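Local coordinates for single-stranded DNA-binding protein (Enterobacter phage Enc34, PDB 5ODK) that probably binds single-stranded DNA through its OB fold, consistent with a role in phage DNA replication, at residues A[47-51]-A[113-119]; A[118-124]-A[135-139]; A[140-146]-A[169-175]. All blocks are in the same frame, centred on the assembly; numbering follows the deposited sequence.

How the contacts relate
The three contacts follow one another along the chain, each closing before the next opens, and all reach the same curled beta sheet of the OB fold. Contact 1 pairs strands 49-56 and 108-115. Contact 2 shares Arg-118 and Pro-119 with it and lays helix 132-138 over strand 120-122; the two centres are about 12 Å apart. Contact 3 joins strands 144-156 and 159-173, with its centre about 9 Å from that of contact 2 and about 17 Å from that of contact 1. Strand 120-122 runs parallel to strand 159-173, and Lys-171 of contact 3 reaches Glu-138 of contact 2. Contacts 1 and 3 are thus pairings within the sheet, and contact 2 packs the helix against it.

Contact 1 of 3, residues A[47-51]-A[113-119]; sequences PKYSI and ARESTRP
The ring of Tyr-49 lies under the backbone of Arg-118. CA of Arg-118 sits over one face, 3.6 Å from the ring centroid and 11° off its normal, a CH-pi contact. CB of Arg-118 follows over the CZ and CE2 side of the ring. At the ring edge, near its plane, are the carbonyl oxygens of Glu-115 and Ser-116. CD of Pro-119 comes in obliquely, 3.9 Å from CB of Tyr-49. Beyond the ring the Arg-118 guanidinium is turned 68° from it. NE of Arg-118 bonds O of Pro-119 from above the carbonyl plane, and NH1 and NH2 of Arg-118 form salt bridges with Glu-130 and Glu-128 respectively.

A second flat group, the Arg-114 guanidinium, has CD of Lys-48 over one face. CG of Lys-48 is 3.5 Å from NH2 of Arg-114, and the two chains cross at about a right angle. The Lys-48 chain bends at chi2 (-91°), and its CD lies near the Glu-115 carbonyl. A water accepts from NZ of Lys-48 at 3.0 Å and also bonds OG of Ser-116.

At the strand end, OE1 of Glu-115 reaches forward to accept from N of Thr-117 at 3.2 Å, and weakly from N of Ser-116, which ties the side chain to the loop.

Two antiparallel hydrogen-bonded pairs, Tyr-49 with Glu-115 and Ile-51 with Ala-113, flank the non-hydrogen-bonded pair Ser-50 with Arg-114. N of Tyr-49 gives a bond of 2.7 Å to O of Glu-115. This is antiparallel pairing within the curled sheet of an OB fold, continued by a loop that closes over a tyrosine.

Contact 2 of 3, residues A[118-124]-A[135-139]; sequences RPDVLNM and IAEEI
Ile-135 meets Val-121 from the last turn of helix 132-138. Its CG2 lies 4.1 Å from CG1 of Val-121, and the two side chains approach at a slant. Its other branch ends in CD1, which reaches the aliphatic part of Arg-118, 4.3 Å from CD. Leu-35 and Leu-129 also touch Ile-135, so this side of the helix is packed against the protein interior.

Glu-138 comes next across the contact, almost one turn further on. CG stands anti to the backbone N (chi1 179°), and the chain then bends at chi2, 81°. This brings the carboxylate alongside Asn-123, with OE2 3.2 Å from CB of that residue. OE2 accepts a hydrogen bond from N of Met-124 at 3.3 Å. The donor comes to its anti side, 31° out of the carboxylate plane. This long bond links the helix end to the backbone just past strand 120-122, which runs parallel to strand 159-173 in the OB-fold sheet. A water accepts from ND2 of Asn-123 at 3.0 Å and gives a weak bond to OE1 of Glu-138. ND2 also bonds Glu-127.

Ile-139 is the first residue to leave the helical conformation, although its N still bonds O of Ile-135. Its CD1 packs 3.7 Å from CG1 of Val-121, the two side chains sliding past each other in opposite directions. The same methyl nears O of Leu-122, and Ile-139 also touches Val-169 of the neighbouring strand.

Contact 3 of 3, residues A[140-146]-A[169-175]; sequences YGGCWVS and VLKRKDD
Strands 144-146 and 169-173 pair antiparallel, their short axes 138° apart, with a classic beta bulge where N of Arg-172 and N of Lys-173 both bond O of Trp-144 from one face of its carbonyl plane. Ser-146 and Leu-170 form a regular hydrogen-bonded pair beyond it.

The Trp-144 indole lies alongside two side chains. NE1 of Trp-144 points straight at OD2 of Asp-175, 2.8 Å away at 176°. OD2 receives it on its anti lone pair, and the carboxylate is nearly coplanar with the ring. Over one indole face runs Lys-173, whose NZ stands 4.4 Å from the centroid of the Trp-144 five-membered ring, a cation-pi contact.

These strands form the hairpin 144-156 and 159-173 of the OB fold, and a type II turn from Tyr-140 to Cys-143 leads into it. Tyr-140, at the start of that turn, meets the residues just after the end of the partner strand. Its OH gives a bond of 2.6 Å to OD1 of Asp-174, on the anti lone pair, with carboxylate and ring nearly coplanar. The same OH accepts from N of Asp-175 at 3.2 Å. CB of Cys-143 packs over one face of the ring.

OD1 of Asp-174 is gripped a second time by NZ of Lys-171, a salt bridge of 2.7 Å, from the syn side but tilted well out of the carboxylate plane. The Lys-171 chain is extended to get there, and NZ also bonds the Glu-138 carbonyl. On the buried side, CG1 of Val-145 packs 3.8 Å from CG1 of Val-169.

Contact 1 of 3, residues A[47-51]-A[113-119]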
loop_
_atom_site.group_PDB
_atom_site.type_symbol
_atom_site.label_atom_id
_atom_site.label_comp_id
_atom_site.label_asym_id
_atom_site.label_seq_id
_atom_site.Cartn_x
_atom_site.Cartn_y
_atom_site.Cartn_z
ATOM N N PRO A 47 -0.026 17.861 -4.939
ATOM C CA PRO A 47 -0.605 17.351 -3.692
ATOM C C PRO A 47 -0.766 15.822 -3.752
ATOM O O PRO A 47 -0.935 15.290 -4.854
ATOM C CB PRO A 47 -1.966 18.064 -3.600
ATOM C CG PRO A 47 -2.020 19.062 -4.699
ATOM C CD PRO A 47 -0.971 18.689 -5.713
ATOM N N LYS A 48 -0.721 15.107 -2.616
ATOM C CA LYS A 48 -0.857 13.652 -2.645
ATOM C C LYS A 48 -1.879 13.045 -1.664
ATOM O O LYS A 48 -2.045 13.440 -0.527
ATOM C CB LYS A 48 0.470 12.935 -2.373
ATOM C CG LYS A 48 1.637 13.354 -3.255
ATOM C CD LYS A 48 1.773 12.540 -4.514
ATOM C CE LYS A 48 3.100 12.868 -5.191
ATOM N NZ LYS A 48 3.173 12.356 -6.587
ATOM N N TYR A 49 -2.508 12.018 -2.162
ATOM C CA TYR A 49 -3.249 11.048 -1.353
ATOM C C TYR A 49 -2.245 10.007 -0.824
ATOM O O TYR A 49 -1.254 9.724 -1.496
ATOM C CB TYR A 49 -4.303 10.388 -2.215
ATOM C CG TYR A 49 -5.304 11.364 -2.783
ATOM C CD1 TYR A 49 -5.096 11.994 -3.977
ATOM C CD2 TYR A 49 -6.467 11.660 -2.098
ATOM C CE1 TYR A 49 -6.006 12.918 -4.487
ATOM C CE2 TYR A 49 -7.393 12.565 -2.603
ATOM C CZ TYR A 49 -7.157 13.194 -3.797
ATOM O OH TYR A 49 -8.093 14.062 -4.295
ATOM N N SER A 50 -2.504 9.444 0.338
ATOM C CA SER A 50 -1.553 8.483 0.894
ATOM C C SER A 50 -2.196 7.564 1.927
ATOM O O SER A 50 -3.278 7.874 2.456
ATOM C CB SER A 50 -0.353 9.219 1.485
ATOM O OG SER A 50 -0.753 9.982 2.585
ATOM N N ILE A 51 -1.503 6.492 2.256
ATOM C CA ILE A 51 -1.863 5.639 3.350
ATOM C C ILE A 51 -0.620 4.840 3.755
ATOM O O ILE A 51 0.284 4.632 2.914
ATOM C CB ILE A 51 -3.032 4.680 2.945
ATOM C CG1 ILE A 51 -3.781 4.129 4.149
ATOM C CG2 ILE A 51 -2.506 3.571 2.034
ATOM C CD1 ILE A 51 -5.139 3.542 3.754
ATOM N N ALA A 113 2.213 4.063 0.615
ATOM C CA ALA A 113 1.763 4.212 -0.773
ATOM C C ALA A 113 1.142 5.588 -0.914
ATOM O O ALA A 113 0.469 6.082 0.005
ATOM C CB ALA A 113 0.800 3.099 -1.146
ATOM N N ARG A 114 1.323 6.198 -2.075
ATOM C CA ARG A 114 0.842 7.561 -2.338
ATOM C C ARG A 114 0.375 7.672 -3.771
ATOM O O ARG A 114 0.697 6.842 -4.636
ATOM C CB ARG A 114 1.940 8.594 -2.074
ATOM C CG ARG A 114 2.624 8.576 -0.718
ATOM C CD ARG A 114 3.933 9.362 -0.741
ATOM N NE ARG A 114 3.740 10.794 -0.803
ATOM C CZ ARG A 114 4.701 11.689 -1.075
ATOM N NH1 ARG A 114 5.947 11.312 -1.364
ATOM N NH2 ARG A 114 4.404 12.982 -1.082
ATOM N N GLU A 115 -0.394 8.714 -4.074
ATOM C CA GLU A 115 -0.750 9.012 -5.448
ATOM C C GLU A 115 -1.191 10.471 -5.550
ATOM O O GLU A 115 -1.638 11.049 -4.577
ATOM C CB GLU A 115 -1.833 8.043 -5.985
ATOM C CG GLU A 115 -1.389 7.176 -7.161
ATOM C CD GLU A 115 -1.372 7.823 -8.516
ATOM O OE1 GLU A 115 -1.601 9.045 -8.607
ATOM O OE2 GLU A 115 -1.181 7.120 -9.531
ATOM N N SER A 116 -1.055 11.043 -6.741
ATOM C CA SER A 116 -1.541 12.408 -6.948
ATOM C C SER A 116 -3.001 12.473 -7.323
ATOM O O SER A 116 -3.578 13.522 -7.242
ATOM C CB SER A 116 -0.705 13.134 -7.986
ATOM O OG SER A 116 -0.731 12.440 -9.212
ATOM N N THR A 117 -3.588 11.364 -7.708
ATOM C CA THR A 117 -5.016 11.315 -7.946
ATOM C C THR A 117 -5.705 10.384 -6.973
ATOM O O THR A 117 -5.091 9.446 -6.474
ATOM C CB THR A 117 -5.282 10.982 -9.393
ATOM O OG1 THR A 117 -6.615 11.375 -9.712
ATOM C CG2 THR A 117 -5.065 9.539 -9.702
ATOM N N ARG A 118 -6.986 10.628 -6.653
ATOM C CA ARG A 118 -7.630 9.872 -5.607
ATOM C C ARG A 118 -7.755 8.394 -6.007
ATOM O O ARG A 118 -8.269 8.081 -7.076
ATOM C CB ARG A 118 -9.033 10.442 -5.314
ATOM C CG ARG A 118 -9.695 9.799 -4.088
ATOM C CD ARG A 118 -11.246 9.656 -4.197
ATOM N NE ARG A 118 -11.701 8.707 -5.244
ATOM C CZ ARG A 118 -12.841 8.789 -5.916
ATOM N NH1 ARG A 118 -13.809 9.631 -5.531
ATOM N NH2 ARG A 118 -13.084 7.934 -6.911
ATOM N N PRO A 119 -7.314 7.503 -5.118
ATOM C CA PRO A 119 -7.581 6.070 -5.385
ATOM C C PRO A 119 -9.061 5.752 -5.311
ATOM O O PRO A 119 -9.845 6.564 -4.767
ATOM C CB PRO A 119 -6.861 5.348 -4.266
ATOM C CG PRO A 119 -6.760 6.365 -3.185
ATOM C CD PRO A 119 -6.639 7.724 -3.838
HETATM O O HOH W 1 1.620 10.608 -8.438
#

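Contact 2 of 3, residues A[118-124]-A[135-139]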
loop_
_atom_site.group_PDB
_atom_site.type_symbol
_atom_site.label_atom_id
_atom_site.label_comp_id
_atom_site.label_asym_id
_atom_site.label_seq_id
_atom_site.Cartn_x
_atom_site.Cartn_y
_atom_site.Cartn_z
ATOM N N ARG A 118 -6.986 10.628 -6.653
ATOM C CA ARG A 118 -7.630 9.872 -5.607
ATOM C C ARG A 118 -7.755 8.394 -6.007
ATOM O O ARG A 118 -8.269 8.081 -7.076
ATOM C CB ARG A 118 -9.033 10.442 -5.314
ATOM C CG ARG A 118 -9.695 9.799 -4.088
ATOM C CD ARG A 118 -11.246 9.656 -4.197
ATOM N NE ARG A 118 -11.701 8.707 -5.244
ATOM C CZ ARG A 118 -12.841 8.789 -5.916
ATOM N NH1 ARG A 118 -13.809 9.631 -5.531
ATOM N NH2 ARG A 118 -13.084 7.934 -6.911
ATOM N N PRO A 119 -7.314 7.503 -5.118
ATOM C CA PRO A 119 -7.581 6.070 -5.385
ATOM C C PRO A 119 -9.061 5.752 -5.311
ATOM O O PRO A 119 -9.845 6.564 -4.767
ATOM C CB PRO A 119 -6.861 5.348 -4.266
ATOM C CG PRO A 119 -6.760 6.365 -3.185
ATOM C CD PRO A 119 -6.639 7.724 -3.838
ATOM N N ASP A 120 -9.462 4.624 -5.863
ATOM C CA ASP A 120 -10.796 4.144 -5.583
ATOM C C ASP A 120 -10.865 3.930 -4.083
ATOM O O ASP A 120 -9.945 3.354 -3.489
ATOM C CB ASP A 120 -11.093 2.810 -6.278
ATOM C CG ASP A 120 -11.134 2.878 -7.773
ATOM O OD1 ASP A 120 -11.016 3.930 -8.386
ATOM O OD2 ASP A 120 -11.286 1.798 -8.380
ATOM N N VAL A 121 -11.961 4.364 -3.456
ATOM C CA VAL A 121 -12.176 4.179 -2.025
ATOM C C VAL A 121 -13.514 3.495 -1.853
ATOM O O VAL A 121 -14.555 4.100 -2.167
ATOM C CB VAL A 121 -12.158 5.512 -1.261
ATOM C CG1 VAL A 121 -12.378 5.273 0.217
ATOM C CG2 VAL A 121 -10.856 6.255 -1.494
ATOM N N LEU A 122 -13.488 2.247 -1.392
ATOM C CA LEU A 122 -14.680 1.446 -1.292
ATOM C C LEU A 122 -15.011 1.187 0.168
ATOM O O LEU A 122 -14.145 0.885 0.985
ATOM C CB LEU A 122 -14.504 0.114 -2.031
ATOM C CG LEU A 122 -13.967 0.162 -3.476
ATOM C CD1 LEU A 122 -13.929 -1.271 -4.019
ATOM C CD2 LEU A 122 -14.682 1.059 -4.441
ATOM N N ASN A 123 -16.307 1.308 0.469
ATOM C CA ASN A 123 -16.813 0.977 1.778
ATOM C C ASN A 123 -16.888 -0.540 1.959
ATOM O O ASN A 123 -16.542 -1.313 1.060
ATOM C CB ASN A 123 -18.142 1.726 2.027
ATOM C CG ASN A 123 -19.307 1.193 1.214
ATOM O OD1 ASN A 123 -19.241 0.137 0.599
ATOM N ND2 ASN A 123 -20.413 1.956 1.222
ATOM N N MET A 124 -17.365 -0.963 3.122
ATOM C CA MET A 124 -17.415 -2.371 3.425
ATOM C C MET A 124 -18.293 -3.194 2.474
ATOM O O MET A 124 -18.107 -4.409 2.332
ATOM C CB MET A 124 -17.881 -2.537 4.851
ATOM C CG MET A 124 -17.640 -3.909 5.409
ATOM S SD MET A 124 -17.931 -3.885 7.181
ATOM C CE MET A 124 -16.431 -3.087 7.589
ATOM N N ILE A 135 -15.453 9.600 3.311
ATOM C CA ILE A 135 -14.209 8.822 3.133
ATOM C C ILE A 135 -13.384 8.848 4.402
ATOM O O ILE A 135 -12.886 7.812 4.854
ATOM C CB ILE A 135 -13.454 9.371 1.917
ATOM C CG1 ILE A 135 -14.164 8.945 0.627
ATOM C CG2 ILE A 135 -11.998 8.939 1.898
ATOM C CD1 ILE A 135 -13.680 9.629 -0.612
ATOM N N ALA A 136 -13.236 10.023 4.995
ATOM C CA ALA A 136 -12.434 10.136 6.208
ATOM C C ALA A 136 -13.055 9.365 7.378
ATOM O O ALA A 136 -12.351 8.801 8.196
ATOM C CB ALA A 136 -12.184 11.593 6.577
ATOM N N GLU A 137 -14.392 9.409 7.497
ATOM C CA GLU A 137 -15.075 8.668 8.548
ATOM C C GLU A 137 -14.994 7.152 8.360
ATOM O O GLU A 137 -14.871 6.396 9.342
ATOM C CB GLU A 137 -16.574 8.999 8.558
ATOM C CG GLU A 137 -16.971 10.302 9.158
ATOM C CD GLU A 137 -18.473 10.443 9.327
ATOM O OE1 GLU A 137 -19.274 9.682 8.719
ATOM O OE2 GLU A 137 -18.840 11.352 10.076
ATOM N N GLU A 138 -15.136 6.710 7.107
ATOM C CA GLU A 138 -15.220 5.275 6.794
ATOM C C GLU A 138 -13.883 4.587 7.069
ATOM O O GLU A 138 -13.833 3.505 7.654
ATOM C CB GLU A 138 -15.583 5.059 5.309
ATOM C CG GLU A 138 -15.684 3.611 4.785
ATOM C CD GLU A 138 -16.997 2.949 5.102
ATOM O OE1 GLU A 138 -17.971 3.682 5.419
ATOM O OE2 GLU A 138 -17.049 1.706 5.019
ATOM N N ILE A 139 -12.814 5.184 6.571
ATOM C CA ILE A 139 -11.474 4.554 6.630
ATOM C C ILE A 139 -10.581 5.411 7.536
ATOM O O ILE A 139 -9.936 6.368 7.121
ATOM C CB ILE A 139 -10.923 4.283 5.213
ATOM C CG1 ILE A 139 -11.858 3.289 4.503
ATOM C CG2 ILE A 139 -9.499 3.739 5.294
ATOM C CD1 ILE A 139 -11.561 3.084 3.050
HETATM O O HOH W 2 -20.679 4.003 3.374
#

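Contact 3 of 3, residues A[140-146]-A[169-175]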
loop_
_atom_site.group_PDB
_atom_site.type_symbol
_atom_site.label_atom_id
_atom_site.label_comp_id
_atom_site.label_asym_id
_atom_site.label_seq_id
_atom_site.Cartn_x
_atom_site.Cartn_y
_atom_site.Cartn_z
ATOM N N TYR A 140 -10.552 5.038 8.802
ATOM C CA TYR A 140 -9.800 5.740 9.819
ATOM C C TYR A 140 -8.557 4.920 10.153
ATOM O O TYR A 140 -8.577 3.694 10.041
ATOM C CB TYR A 140 -10.687 5.986 11.062
ATOM C CG TYR A 140 -11.339 4.727 11.576
ATOM C CD1 TYR A 140 -12.559 4.293 11.087
ATOM C CD2 TYR A 140 -10.693 3.917 12.495
ATOM C CE1 TYR A 140 -13.110 3.094 11.475
ATOM C CE2 TYR A 140 -11.242 2.713 12.906
ATOM C CZ TYR A 140 -12.451 2.303 12.392
ATOM O OH TYR A 140 -12.989 1.119 12.771
ATOM N N GLY A 141 -7.530 5.581 10.676
ATOM C CA GLY A 141 -6.328 4.874 11.091
ATOM C C GLY A 141 -6.695 3.882 12.173
ATOM O O GLY A 141 -7.323 4.252 13.179
ATOM N N GLY A 142 -6.312 2.623 11.973
ATOM C CA GLY A 142 -6.652 1.555 12.888
ATOM C C GLY A 142 -7.633 0.543 12.330
ATOM O O GLY A 142 -7.720 -0.560 12.844
ATOM N N CYS A 143 -8.419 0.923 11.322
ATOM C CA CYS A 143 -9.275 -0.036 10.660
ATOM C C CYS A 143 -8.479 -0.967 9.746
ATOM O O CYS A 143 -7.313 -0.689 9.442
ATOM C CB CYS A 143 -10.472 0.612 9.950
ATOM S SG CYS A 143 -10.080 1.297 8.338
ATOM N N TRP A 144 -9.125 -2.040 9.301
ATOM C CA TRP A 144 -8.508 -2.987 8.365
ATOM C C TRP A 144 -9.067 -2.771 6.982
ATOM O O TRP A 144 -10.269 -2.507 6.796
ATOM C CB TRP A 144 -8.768 -4.414 8.815
ATOM C CG TRP A 144 -8.113 -4.708 10.131
ATOM C CD1 TRP A 144 -8.534 -4.335 11.368
ATOM C CD2 TRP A 144 -6.884 -5.439 10.347
ATOM N NE1 TRP A 144 -7.654 -4.752 12.328
ATOM C CE2 TRP A 144 -6.616 -5.412 11.723
ATOM C CE3 TRP A 144 -5.976 -6.067 9.492
ATOM C CZ2 TRP A 144 -5.485 -6.028 12.285
ATOM C CZ3 TRP A 144 -4.838 -6.662 10.033
ATOM C CH2 TRP A 144 -4.607 -6.639 11.422
ATOM N N VAL A 145 -8.198 -2.911 5.996
ATOM C CA VAL A 145 -8.464 -2.663 4.586
ATOM C C VAL A 145 -7.812 -3.715 3.718
ATOM O O VAL A 145 -6.975 -4.499 4.185
ATOM C CB VAL A 145 -7.945 -1.257 4.151
ATOM C CG1 VAL A 145 -8.595 -0.174 5.005
ATOM C CG2 VAL A 145 -6.429 -1.158 4.210
ATOM N N SER A 146 -8.150 -3.695 2.445
ATOM C CA SER A 146 -7.372 -4.314 1.393
ATOM C C SER A 146 -7.051 -3.245 0.390
ATOM O O SER A 146 -7.836 -2.326 0.183
ATOM C CB SER A 146 -8.117 -5.475 0.747
ATOM O OG SER A 146 -8.357 -6.454 1.714
ATOM N N VAL A 169 -8.390 1.424 -2.147
ATOM C CA VAL A 169 -8.498 1.017 -0.760
ATOM C C VAL A 169 -9.925 0.556 -0.529
ATOM O O VAL A 169 -10.853 1.302 -0.850
ATOM C CB VAL A 169 -8.155 2.133 0.212
ATOM C CG1 VAL A 169 -8.239 1.653 1.648
ATOM C CG2 VAL A 169 -6.760 2.678 -0.081
ATOM N N LEU A 170 -10.097 -0.623 0.033
ATOM C CA LEU A 170 -11.379 -1.260 0.356
ATOM C C LEU A 170 -11.444 -1.472 1.857
ATOM O O LEU A 170 -10.589 -2.142 2.420
ATOM C CB LEU A 170 -11.495 -2.617 -0.341
ATOM C CG LEU A 170 -12.591 -3.583 0.115
ATOM C CD1 LEU A 170 -13.982 -3.029 -0.128
ATOM C CD2 LEU A 170 -12.439 -4.963 -0.505
ATOM N N LYS A 171 -12.477 -0.928 2.509
ATOM C CA LYS A 171 -12.675 -1.182 3.913
ATOM C C LYS A 171 -13.063 -2.646 4.135
ATOM O O LYS A 171 -13.926 -3.164 3.442
ATOM C CB LYS A 171 -13.741 -0.278 4.496
ATOM C CG LYS A 171 -13.875 -0.499 5.983
ATOM C CD LYS A 171 -14.277 0.632 6.750
ATOM C CE LYS A 171 -14.265 0.334 8.236
ATOM N NZ LYS A 171 -15.226 1.304 8.756
ATOM N N ARG A 172 -12.399 -3.289 5.096
ATOM C CA ARG A 172 -12.650 -4.672 5.446
ATOM C C ARG A 172 -13.238 -4.888 6.826
ATOM O O ARG A 172 -14.136 -5.720 6.965
ATOM C CB ARG A 172 -11.355 -5.476 5.331
ATOM C CG ARG A 172 -10.842 -5.655 3.920
ATOM C CD ARG A 172 -11.658 -6.611 3.096
ATOM N NE ARG A 172 -11.433 -7.969 3.575
ATOM C CZ ARG A 172 -12.196 -9.011 3.313
ATOM N NH1 ARG A 172 -13.292 -8.892 2.558
ATOM N NH2 ARG A 172 -11.842 -10.176 3.825
ATOM N N LYS A 173 -12.708 -4.233 7.851
ATOM C CA LYS A 173 -13.165 -4.465 9.224
ATOM C C LYS A 173 -12.889 -3.261 10.089
ATOM O O LYS A 173 -11.893 -2.584 9.893
ATOM C CB LYS A 173 -12.410 -5.655 9.825
ATOM C CG LYS A 173 -13.056 -6.325 11.024
ATOM C CD LYS A 173 -12.279 -7.568 11.463
ATOM C CE LYS A 173 -10.791 -7.281 11.649
ATOM N NZ LYS A 173 -10.096 -8.167 12.616
ATOM N N ASP A 174 -13.787 -2.988 11.038
ATOM C CA ASP A 174 -13.523 -1.993 12.050
ATOM C C ASP A 174 -12.603 -2.559 13.131
ATOM O O ASP A 174 -12.587 -3.767 13.390
ATOM C CB ASP A 174 -14.836 -1.513 12.663
ATOM C CG ASP A 174 -15.617 -0.618 11.701
ATOM O OD1 ASP A 174 -15.062 0.443 11.323
ATOM O OD2 ASP A 174 -16.743 -1.010 11.316
ATOM N N ASP A 175 -11.846 -1.667 13.756
ATOM C CA ASP A 175 -11.003 -2.021 14.909
ATOM C C ASP A 175 -10.716 -0.732 15.682
ATOM O O ASP A 175 -11.200 0.341 15.317
ATOM C CB ASP A 175 -9.722 -2.742 14.416
ATOM C CG ASP A 175 -8.993 -3.554 15.481
ATOM O OD1 ASP A 175 -9.344 -3.489 16.671
ATOM O OD2 ASP A 175 -8.020 -4.231 15.050
#